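Local coordinates for protein SUMO-1 cysteine protease S273R (African swine fever virus pig/Kenya/KEN-50/1950, PDB 6LJ9) that is a viral cysteine protease that probably cuts the pp220 and pp62 polyproteins into core-shell proteins and dampens host innate immune signalling, at residues S23-K28 against S69-T74; F76-P81 against L97-I102; N92-L97 against C110-M115; G154-T159 against P234-Y239. All coordinates share one frame; numbering follows the deposited sequence.

Contact 1 of 4, residues S23-K28 against S69-T74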
# COMPACT_ATOMS: atom_id res chain seq x y z
N SER B 23 13.07 6.72 -19.59
CA SER B 23 12.98 5.71 -20.63
C SER B 23 12.31 4.47 -20.07
O SER B 23 12.65 4.01 -18.97
CB SER B 23 14.37 5.36 -21.17
OG SER B 23 14.31 4.32 -22.13
N CYS B 24 11.34 3.93 -20.81
CA CYS B 24 10.65 2.72 -20.36
C CYS B 24 11.44 1.45 -20.65
O CYS B 24 11.15 0.41 -20.06
CB CYS B 24 9.28 2.61 -21.02
SG CYS B 24 8.35 4.15 -21.23
N LEU B 25 12.43 1.52 -21.54
CA LEU B 25 13.13 0.32 -21.99
C LEU B 25 14.21 -0.09 -21.00
O LEU B 25 14.76 0.73 -20.27
CB LEU B 25 13.76 0.56 -23.37
CG LEU B 25 12.80 0.88 -24.51
CD1 LEU B 25 13.55 1.34 -25.75
CD2 LEU B 25 11.94 -0.33 -24.83
N SER B 26 14.50 -1.39 -20.99
CA SER B 26 15.61 -1.90 -20.20
C SER B 26 16.92 -1.32 -20.73
O SER B 26 17.05 -0.99 -21.91
CB SER B 26 15.65 -3.43 -20.24
OG SER B 26 14.43 -3.98 -19.79
N LYS B 27 17.90 -1.20 -19.83
CA LYS B 27 19.18 -0.62 -20.22
C LYS B 27 19.94 -1.47 -21.22
O LYS B 27 20.78 -0.94 -21.96
CB LYS B 27 20.04 -0.37 -18.97
CG LYS B 27 19.51 0.77 -18.11
CD LYS B 27 20.41 1.05 -16.92
CE LYS B 27 19.98 2.33 -16.22
NZ LYS B 27 18.53 2.31 -15.86
N LYS B 28 19.66 -2.77 -21.29
CA LYS B 28 20.20 -3.59 -22.37
C LYS B 28 19.51 -3.26 -23.69
O LYS B 28 20.17 -3.08 -24.72
CB LYS B 28 20.05 -5.07 -22.04
CG LYS B 28 20.41 -5.99 -23.21
CD LYS B 28 19.99 -7.42 -22.94
CE LYS B 28 20.28 -8.31 -24.14
NZ LYS B 28 19.81 -9.71 -23.94
N SER B 69 8.50 -8.55 -27.02
CA SER B 69 7.15 -8.77 -26.50
C SER B 69 7.12 -8.70 -24.98
O SER B 69 6.15 -8.20 -24.40
CB SER B 69 6.61 -10.11 -26.99
OG SER B 69 6.53 -10.15 -28.40
N LYS B 70 8.17 -9.19 -24.33
CA LYS B 70 8.23 -9.10 -22.87
C LYS B 70 8.49 -7.67 -22.41
O LYS B 70 8.08 -7.29 -21.31
CB LYS B 70 9.30 -10.04 -22.32
CG LYS B 70 9.20 -10.28 -20.83
CD LYS B 70 9.95 -11.53 -20.41
CE LYS B 70 9.63 -11.90 -18.97
NZ LYS B 70 8.17 -12.08 -18.77
N GLU B 71 9.18 -6.87 -23.23
CA GLU B 71 9.39 -5.47 -22.90
C GLU B 71 8.08 -4.70 -22.92
O GLU B 71 7.84 -3.83 -22.07
CB GLU B 71 10.40 -4.85 -23.87
CG GLU B 71 11.06 -3.58 -23.36
CD GLU B 71 12.32 -3.86 -22.56
OE1 GLU B 71 12.57 -5.04 -22.24
OE2 GLU B 71 13.06 -2.90 -22.26
N LEU B 72 7.20 -5.02 -23.88
CA LEU B 72 5.91 -4.35 -23.97
C LEU B 72 4.98 -4.76 -22.84
O LEU B 72 4.18 -3.94 -22.37
CB LEU B 72 5.26 -4.65 -25.32
CG LEU B 72 5.81 -3.93 -26.55
CD1 LEU B 72 5.30 -4.59 -27.82
CD2 LEU B 72 5.43 -2.46 -26.52
N GLU B 73 5.06 -6.01 -22.38
CA GLU B 73 4.14 -6.49 -21.36
C GLU B 73 4.58 -6.11 -19.95
O GLU B 73 3.73 -6.01 -19.05
CB GLU B 73 3.97 -8.01 -21.45
CG GLU B 73 3.40 -8.50 -22.77
CD GLU B 73 2.96 -9.95 -22.70
OE1 GLU B 73 1.74 -10.20 -22.58
OE2 GLU B 73 3.83 -10.85 -22.76
N THR B 74 5.88 -5.90 -19.73
CA THR B 74 6.40 -5.70 -18.39
C THR B 74 6.84 -4.28 -18.09
O THR B 74 6.85 -3.89 -16.92
CB THR B 74 7.58 -6.64 -18.13
OG1 THR B 74 8.63 -6.37 -19.07
CG2 THR B 74 7.15 -8.09 -18.26

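Contact 2 of 4, residues F76-P81 against L97-I102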
# COMPACT_ATOMS: atom_id res chain seq x y z
N PHE B 76 5.81 -1.39 -20.23
CA PHE B 76 4.94 -0.41 -20.85
C PHE B 76 3.51 -0.61 -20.36
O PHE B 76 3.15 -1.67 -19.85
CB PHE B 76 4.97 -0.51 -22.38
CG PHE B 76 6.24 0.00 -23.00
CD1 PHE B 76 7.36 -0.81 -23.10
CD2 PHE B 76 6.32 1.30 -23.49
CE1 PHE B 76 8.53 -0.35 -23.67
CE2 PHE B 76 7.49 1.77 -24.06
CZ PHE B 76 8.59 0.94 -24.15
N LYS B 77 2.70 0.43 -20.52
CA LYS B 77 1.29 0.32 -20.23
C LYS B 77 0.60 -0.51 -21.31
O LYS B 77 1.15 -0.78 -22.38
CB LYS B 77 0.65 1.70 -20.10
CG LYS B 77 1.10 2.47 -18.87
CD LYS B 77 0.48 3.86 -18.82
CE LYS B 77 0.83 4.57 -17.52
NZ LYS B 77 0.37 5.99 -17.51
N ALA B 78 -0.64 -0.91 -21.03
CA ALA B 78 -1.38 -1.75 -21.95
C ALA B 78 -1.70 -0.99 -23.23
O ALA B 78 -1.88 0.23 -23.21
CB ALA B 78 -2.66 -2.25 -21.30
N PRO B 79 -1.77 -1.68 -24.37
CA PRO B 79 -2.19 -1.01 -25.60
C PRO B 79 -3.69 -0.74 -25.60
O PRO B 79 -4.48 -1.51 -25.04
CB PRO B 79 -1.81 -2.02 -26.69
CG PRO B 79 -1.90 -3.34 -26.00
CD PRO B 79 -1.44 -3.10 -24.59
N GLY B 80 -4.07 0.36 -26.23
CA GLY B 80 -5.46 0.74 -26.30
C GLY B 80 -5.68 2.11 -26.92
O GLY B 80 -4.73 2.82 -27.26
N PRO B 81 -6.95 2.49 -27.09
CA PRO B 81 -7.26 3.80 -27.68
C PRO B 81 -6.80 4.96 -26.81
O PRO B 81 -7.58 5.50 -26.03
CB PRO B 81 -8.79 3.76 -27.82
CG PRO B 81 -9.24 2.77 -26.80
CD PRO B 81 -8.16 1.74 -26.72
N LEU B 97 -5.97 -3.43 -15.36
CA LEU B 97 -6.11 -3.77 -13.95
C LEU B 97 -5.03 -4.74 -13.49
O LEU B 97 -4.63 -4.72 -12.32
CB LEU B 97 -7.50 -4.36 -13.68
CG LEU B 97 -8.68 -3.42 -13.95
CD1 LEU B 97 -9.99 -4.10 -13.56
CD2 LEU B 97 -8.51 -2.11 -13.20
N GLN B 98 -4.55 -5.60 -14.40
CA GLN B 98 -3.43 -6.47 -14.07
C GLN B 98 -2.15 -5.67 -13.80
O GLN B 98 -1.32 -6.08 -12.99
CB GLN B 98 -3.19 -7.48 -15.19
CG GLN B 98 -4.21 -8.61 -15.23
CD GLN B 98 -4.03 -9.51 -16.44
OE1 GLN B 98 -3.71 -9.04 -17.53
NE2 GLN B 98 -4.23 -10.81 -16.24
N ARG B 99 -1.98 -4.53 -14.48
CA ARG B 99 -0.80 -3.70 -14.24
C ARG B 99 -0.92 -2.91 -12.95
O ARG B 99 0.08 -2.70 -12.25
CB ARG B 99 -0.57 -2.76 -15.42
CG ARG B 99 0.09 -3.43 -16.63
CD ARG B 99 0.07 -2.52 -17.85
NE ARG B 99 0.91 -3.05 -18.92
CZ ARG B 99 0.53 -4.00 -19.76
NH1 ARG B 99 -0.67 -4.54 -19.66
NH2 ARG B 99 1.36 -4.42 -20.71
N TRP B 100 -2.13 -2.45 -12.61
CA TRP B 100 -2.32 -1.72 -11.36
C TRP B 100 -2.10 -2.62 -10.15
O TRP B 100 -1.69 -2.14 -9.09
CB TRP B 100 -3.71 -1.10 -11.32
CG TRP B 100 -3.90 0.01 -12.30
CD1 TRP B 100 -2.95 0.57 -13.11
CD2 TRP B 100 -5.12 0.70 -12.59
NE1 TRP B 100 -3.51 1.57 -13.87
CE2 TRP B 100 -4.84 1.67 -13.57
CE3 TRP B 100 -6.43 0.60 -12.10
CZ2 TRP B 100 -5.81 2.53 -14.08
CZ3 TRP B 100 -7.40 1.45 -12.61
CH2 TRP B 100 -7.08 2.40 -13.59
N ALA B 101 -2.37 -3.92 -10.29
CA ALA B 101 -2.13 -4.86 -9.20
C ALA B 101 -0.65 -5.01 -8.89
O ALA B 101 -0.31 -5.46 -7.79
CB ALA B 101 -2.75 -6.21 -9.53
N ILE B 102 0.23 -4.67 -9.83
CA ILE B 102 1.66 -4.66 -9.55
C ILE B 102 2.01 -3.54 -8.58
O ILE B 102 2.70 -3.75 -7.58
CB ILE B 102 2.47 -4.53 -10.85
CG1 ILE B 102 1.97 -5.53 -11.90
CG2 ILE B 102 3.95 -4.73 -10.59
CD1 ILE B 102 2.59 -5.34 -13.27

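Contact 3 of 4, residues N92-L97 against C110-M115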
# COMPACT_ATOMS: atom_id res chain seq x y z
N ASN B 92 -8.51 -4.44 -23.04
CA ASN B 92 -7.93 -3.19 -22.58
C ASN B 92 -8.10 -3.02 -21.08
O ASN B 92 -7.21 -2.51 -20.39
CB ASN B 92 -8.56 -2.01 -23.32
CG ASN B 92 -8.54 -2.18 -24.83
OD1 ASN B 92 -9.59 -2.18 -25.47
ND2 ASN B 92 -7.35 -2.34 -25.39
N ILE B 93 -9.24 -3.46 -20.55
CA ILE B 93 -9.52 -3.29 -19.13
C ILE B 93 -8.81 -4.35 -18.30
O ILE B 93 -8.27 -4.05 -17.23
CB ILE B 93 -11.04 -3.32 -18.90
CG1 ILE B 93 -11.71 -2.16 -19.65
CG2 ILE B 93 -11.36 -3.26 -17.41
CD1 ILE B 93 -13.22 -2.22 -19.64
N ASP B 94 -8.78 -5.60 -18.78
CA ASP B 94 -8.13 -6.67 -18.03
C ASP B 94 -6.64 -6.41 -17.90
O ASP B 94 -6.06 -6.54 -16.81
CB ASP B 94 -8.39 -8.01 -18.71
CG ASP B 94 -7.99 -9.19 -17.84
OD1 ASP B 94 -8.52 -9.30 -16.71
OD2 ASP B 94 -7.17 -10.01 -18.28
N GLU B 95 -5.99 -6.04 -19.00
CA GLU B 95 -4.55 -5.80 -18.98
C GLU B 95 -4.19 -4.52 -18.23
O GLU B 95 -3.04 -4.39 -17.80
CB GLU B 95 -4.03 -5.74 -20.42
CG GLU B 95 -4.23 -7.04 -21.18
CD GLU B 95 -4.05 -6.88 -22.68
OE1 GLU B 95 -3.56 -5.81 -23.10
OE2 GLU B 95 -4.39 -7.82 -23.42
N THR B 96 -5.13 -3.59 -18.07
CA THR B 96 -4.86 -2.40 -17.27
C THR B 96 -4.93 -2.71 -15.78
O THR B 96 -4.05 -2.30 -15.01
CB THR B 96 -5.84 -1.28 -17.64
OG1 THR B 96 -5.61 -0.86 -18.99
CG2 THR B 96 -5.68 -0.09 -16.71
N LEU B 97 -5.97 -3.43 -15.36
CA LEU B 97 -6.11 -3.77 -13.95
C LEU B 97 -5.03 -4.74 -13.49
O LEU B 97 -4.63 -4.72 -12.32
CB LEU B 97 -7.50 -4.36 -13.68
CG LEU B 97 -8.68 -3.42 -13.95
CD1 LEU B 97 -9.99 -4.10 -13.56
CD2 LEU B 97 -8.51 -2.11 -13.20
N CYS B 110 -10.20 -8.44 -10.64
CA CYS B 110 -11.07 -9.56 -10.94
C CYS B 110 -10.59 -10.26 -12.22
O CYS B 110 -10.07 -9.60 -13.12
CB CYS B 110 -12.51 -9.09 -11.10
SG CYS B 110 -12.77 -7.91 -12.44
N PRO B 111 -10.73 -11.59 -12.32
CA PRO B 111 -10.25 -12.29 -13.52
C PRO B 111 -11.03 -11.94 -14.77
O PRO B 111 -11.99 -11.16 -14.73
CB PRO B 111 -10.41 -13.77 -13.15
CG PRO B 111 -10.44 -13.81 -11.67
CD PRO B 111 -11.11 -12.53 -11.25
N PHE B 112 -10.61 -12.52 -15.90
CA PHE B 112 -11.22 -12.17 -17.18
C PHE B 112 -12.60 -12.80 -17.34
O PHE B 112 -13.49 -12.20 -17.96
CB PHE B 112 -10.30 -12.59 -18.33
CG PHE B 112 -10.73 -12.09 -19.69
CD1 PHE B 112 -11.61 -12.83 -20.47
CD2 PHE B 112 -10.24 -10.90 -20.19
CE1 PHE B 112 -12.01 -12.37 -21.71
CE2 PHE B 112 -10.62 -10.44 -21.43
CZ PHE B 112 -11.51 -11.18 -22.20
N SER B 113 -12.81 -14.00 -16.79
CA SER B 113 -14.08 -14.69 -16.98
C SER B 113 -15.19 -14.05 -16.16
O SER B 113 -16.30 -13.84 -16.65
CB SER B 113 -13.93 -16.17 -16.63
OG SER B 113 -15.12 -16.88 -16.92
N MET B 114 -14.90 -13.73 -14.89
CA MET B 114 -15.89 -13.12 -14.02
C MET B 114 -15.91 -11.60 -14.18
O MET B 114 -16.20 -10.88 -13.22
CB MET B 114 -15.63 -13.47 -12.56
CG MET B 114 -15.86 -14.93 -12.20
SD MET B 114 -15.93 -15.15 -10.41
CE MET B 114 -14.50 -14.20 -9.91
N MET B 115 -15.59 -11.12 -15.38
CA MET B 115 -15.48 -9.68 -15.59
C MET B 115 -16.82 -9.06 -16.00
O MET B 115 -17.34 -8.19 -15.29
CB MET B 115 -14.41 -9.38 -16.65
CG MET B 115 -14.04 -7.92 -16.74
SD MET B 115 -13.11 -7.52 -18.22
CE MET B 115 -11.74 -8.65 -18.03
O HOH W 1 -7.61 -8.03 -14.27

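Contact 4 of 4, residues G154-T159 against P234-Y239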
# COMPACT_ATOMS: atom_id res chain seq x y z
N GLY B 154 -11.52 -4.62 -7.26
CA GLY B 154 -11.94 -3.81 -8.38
C GLY B 154 -12.35 -4.61 -9.59
O GLY B 154 -11.71 -5.61 -9.93
N CYS B 155 -13.41 -4.18 -10.27
CA CYS B 155 -13.89 -4.88 -11.45
C CYS B 155 -14.69 -3.92 -12.31
O CYS B 155 -15.38 -3.03 -11.80
CB CYS B 155 -14.74 -6.10 -11.07
SG CYS B 155 -14.73 -7.42 -12.30
N VAL B 156 -14.58 -4.10 -13.62
CA VAL B 156 -15.34 -3.34 -14.61
C VAL B 156 -16.17 -4.32 -15.41
O VAL B 156 -15.63 -5.31 -15.94
CB VAL B 156 -14.42 -2.52 -15.53
CG1 VAL B 156 -15.24 -1.74 -16.54
CG2 VAL B 156 -13.53 -1.59 -14.72
N LEU B 157 -17.47 -4.07 -15.51
CA LEU B 157 -18.38 -4.99 -16.17
C LEU B 157 -19.24 -4.26 -17.19
O LEU B 157 -19.41 -3.04 -17.14
CB LEU B 157 -19.28 -5.72 -15.15
CG LEU B 157 -20.15 -4.87 -14.23
CD1 LEU B 157 -21.62 -4.99 -14.63
CD2 LEU B 157 -19.96 -5.29 -12.79
N ASN B 158 -19.79 -5.04 -18.12
CA ASN B 158 -20.62 -4.53 -19.20
C ASN B 158 -22.08 -4.79 -18.86
O ASN B 158 -22.47 -5.93 -18.61
CB ASN B 158 -20.25 -5.21 -20.53
CG ASN B 158 -20.87 -4.52 -21.73
OD1 ASN B 158 -21.80 -3.72 -21.60
ND2 ASN B 158 -20.35 -4.83 -22.91
N THR B 159 -22.89 -3.72 -18.86
CA THR B 159 -24.31 -3.82 -18.56
C THR B 159 -25.16 -4.14 -19.78
O THR B 159 -26.38 -3.97 -19.73
CB THR B 159 -24.80 -2.52 -17.92
OG1 THR B 159 -24.58 -1.43 -18.82
CG2 THR B 159 -24.06 -2.25 -16.62
N PRO B 234 -13.27 4.61 -19.90
CA PRO B 234 -12.40 5.46 -19.07
C PRO B 234 -13.03 5.90 -17.76
O PRO B 234 -12.33 6.03 -16.75
CB PRO B 234 -12.10 6.65 -19.99
CG PRO B 234 -12.21 6.09 -21.36
CD PRO B 234 -13.31 5.07 -21.30
N TYR B 235 -14.35 6.15 -17.75
CA TYR B 235 -15.02 6.51 -16.51
C TYR B 235 -14.90 5.40 -15.48
O TYR B 235 -14.60 5.66 -14.30
CB TYR B 235 -16.49 6.83 -16.78
CG TYR B 235 -16.80 8.30 -16.97
CD1 TYR B 235 -16.81 9.17 -15.89
CD2 TYR B 235 -17.11 8.80 -18.23
CE1 TYR B 235 -17.10 10.51 -16.06
CE2 TYR B 235 -17.41 10.14 -18.41
CZ TYR B 235 -17.40 10.99 -17.32
OH TYR B 235 -17.69 12.32 -17.50
N SER B 236 -15.14 4.15 -15.89
CA SER B 236 -15.12 3.04 -14.95
C SER B 236 -13.71 2.79 -14.42
O SER B 236 -13.53 2.49 -13.24
CB SER B 236 -15.68 1.78 -15.61
OG SER B 236 -16.97 2.01 -16.14
N LEU B 237 -12.71 2.89 -15.29
CA LEU B 237 -11.33 2.68 -14.85
C LEU B 237 -10.86 3.82 -13.95
O LEU B 237 -10.11 3.59 -13.00
CB LEU B 237 -10.41 2.54 -16.06
CG LEU B 237 -10.44 1.20 -16.79
CD1 LEU B 237 -9.56 1.26 -18.03
CD2 LEU B 237 -9.97 0.08 -15.87
N PHE B 238 -11.29 5.05 -14.24
CA PHE B 238 -10.87 6.18 -13.42
C PHE B 238 -11.44 6.10 -12.01
O PHE B 238 -10.78 6.50 -11.05
CB PHE B 238 -11.29 7.50 -14.09
CG PHE B 238 -10.96 8.72 -13.28
CD1 PHE B 238 -9.69 9.27 -13.32
CD2 PHE B 238 -11.92 9.32 -12.47
CE1 PHE B 238 -9.39 10.40 -12.58
CE2 PHE B 238 -11.62 10.44 -11.73
CZ PHE B 238 -10.35 10.99 -11.78
N TYR B 239 -12.67 5.59 -11.88
CA TYR B 239 -13.26 5.44 -10.55
C TYR B 239 -12.43 4.50 -9.69
O TYR B 239 -12.13 4.80 -8.53
CB TYR B 239 -14.70 4.92 -10.68
CG TYR B 239 -15.42 4.78 -9.36
CD1 TYR B 239 -16.02 5.87 -8.75
CD2 TYR B 239 -15.50 3.55 -8.72
CE1 TYR B 239 -16.68 5.74 -7.54
CE2 TYR B 239 -16.16 3.41 -7.51
CZ TYR B 239 -16.75 4.51 -6.93
OH TYR B 239 -17.41 4.39 -5.73

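Contact 1 of 4, residues S23-K28 against S69-T74
A buried contact, polar at its end and apolar along the chain, joins Glu-71 of helix 68-75 to Ser-26 and Leu-25, where the loop after Cys-24 turns into helix 27-32, in the helical N-terminal part of the protein, the centre of the contact lying about 20 Å from the centre of the chain. The two backbones stay well apart, the nearest CA atoms being those of Leu-25 and Glu-71 at 7.0 Å, and the glutamate spans the gap. Its CG lies opposite the backbone N (chi1 -160°), and a bend at chi2 of 88° swings the carboxylate across to Ser-26. There OE2 takes two hydrogen bonds. One comes from Ser-26 N, modelled so short that its exact length is doubtful. The other comes from Ser-26 OG, 3.0 Å from Glu-71 OE2, which meets the oxygen on its syn side, 25° out of the carboxylate plane. Leu-25 completes the contact on the apolar part of the glutamate: its CD2 packs 3.7 Å from Glu-71 CG, the two side chains crossing at about a right angle. Leu-25 also leans on Phe-76, and Ile-29 of helix 27-32 touches the glutamate. The loop itself is held by the Cys-14 to Cys-24 disulfide and by Glu-48, which accepts bonds from Ser-23 OG and Cys-24 N. Ser-26 occupies the N-cap position, yet its hydroxyl makes no capping bond and turns to Glu-71 instead. A buried carboxylate oxygen facing a hydroxyl and a backbone N-H near a helix start is probably charged, and the helix end may help to stabilise it.

Contact 2 of 4, residues F76-P81 against L97-I102
The loop around Lys-77 runs past helix 90-103 at the level of Arg-99, the CA atoms of these two residues lying 7.5 Å apart. Arg-99 carries the contact alone from the helix side. With CG opposite its own carbonyl carbon and the chain stretched out from CG to NE, it delivers the guanidinium to the backbone of Phe-76 to Ala-78. Arg-99 NE donates to Phe-76 O over 2.8 Å with an N-H...O angle of 155°, approaching in the carbonyl plane on a lone pair. The oxygen sits slightly off the guanidinium plane, by 15°. Arg-99 NH2 adds a weak bond to the same Phe-76 O at 3.4 Å, so one carbonyl is met by two nitrogens. The peptide between Lys-77 and Ala-78 lies over one face of the guanidinium, Ala-78 N being offset toward its rim, and Ala-78 CB touches Arg-99 NH1 at 3.4 Å. Beyond the segment, NH1 is bonded to Glu-95 O one turn back in the helix, and NH2 makes a weak bond to Leu-72 O. Carbonyl oxygens thus accept N-H groups on several sides of the guanidinium, which probably helps to stabilise its charge, limits its rotation and ties the exit of helix 68-75 to helix 90-103.

Contact 3 of 4, residues N92-L97 against C110-M115
Asp-94 and Phe-112 both hold CG opposite the backbone N, chi1 being -168° in the aspartate, and this sends carboxylate and ring toward one another from helix 90-103 and from the loop after strand 107-109. Met-115 likewise extends at first, then bends at chi3 (-57°), which brings its methyl, as modelled, alongside Asp-94 CB and OD1. The ring of Phe-112 offers its edge: CD2 lies 3.7 Å from Asp-94 CG, the carboxylate plane standing 82° from the ring plane. Met-115 CE approaches Asp-94 CB at 3.5 Å, although this methionine is poorly ordered and its placement less certain. A water joins the two sides further along, hydrogen-bonded to Asp-94 OD1 at 2.9 Å and to Cys-110 O at 3.1 Å. The loop makes a type I beta turn from Phe-112 to Met-115, and Cys-110 is fastened to strand 152-158 by its disulfide with Cys-155. On the helix, Phe-91 meets the Phe-112 ring as well. Between the aspartate and the loop no direct hydrogen bond forms; across these two segments the polar link runs through the water, while the slightly positive rim of the ring probably makes it a tolerable neighbour for the negative charge.

Contact 4 of 4, residues G154-T159 against P234-Y239
Ser-236 OG is hydrogen-bonded to the carbonyl O of Cys-232, one turn earlier in helix 232-244, and its CB is what meets Val-156 of strand 152-158. That bond goes with the hydroxyl lying beside its own backbone N (chi1 -55°), and it satisfies a buried polar atom within the helix, so that the contact itself is apolar. Val-156 presses both methyls onto the helix: CG1 sits 3.7 Å from Ser-236 CB, and CG2 packs against Leu-237 CD2 at 4.1 Å, the valine and leucine crossing at about a right angle. With only a serine side chain at this point of the helix, the CA atoms of Val-156 and Ser-236 lie 6.4 Å apart. Trp-169 of the next strand touches both Val-156 and Ser-236, while Ile-93 of helix 90-103 touches Val-156 and Leu-237. The side chain of Ser-236 is about 5 Å from that of Cys-232, the inferred nucleophile, and about 7 Å from that of His-168, an inferred active-site residue just before strand 169-175. A helix starting at the nucleophile and packed on the central sheet is the arrangement of the Ulp1-type catalytic domain, a papain-like core with histidine ahead of cysteine in the chain.

The contacts run inward from the helical N-terminal part to the catalytic core. Contact 1 precedes contact 2 in the chain and touches it, their centres 14 Å apart, where Glu-71 O meets the Phe-76 ring; helix 68-75 is followed, after Phe-76 and Lys-77, by the weakly bonded strand 78-79. Contacts 2 and 3, with centres 10 Å apart, alternate along the chain, and both use helix 90-103 and share Leu-97. Contact 4 comes last in sequence, its centre 10 Å from that of contact 3, with Met-115 packed on Val-156 and Leu-157. The centres of contacts 1 and 4 are 27 Å apart, and helix 90-103 links the N-terminal part with the catalytic core.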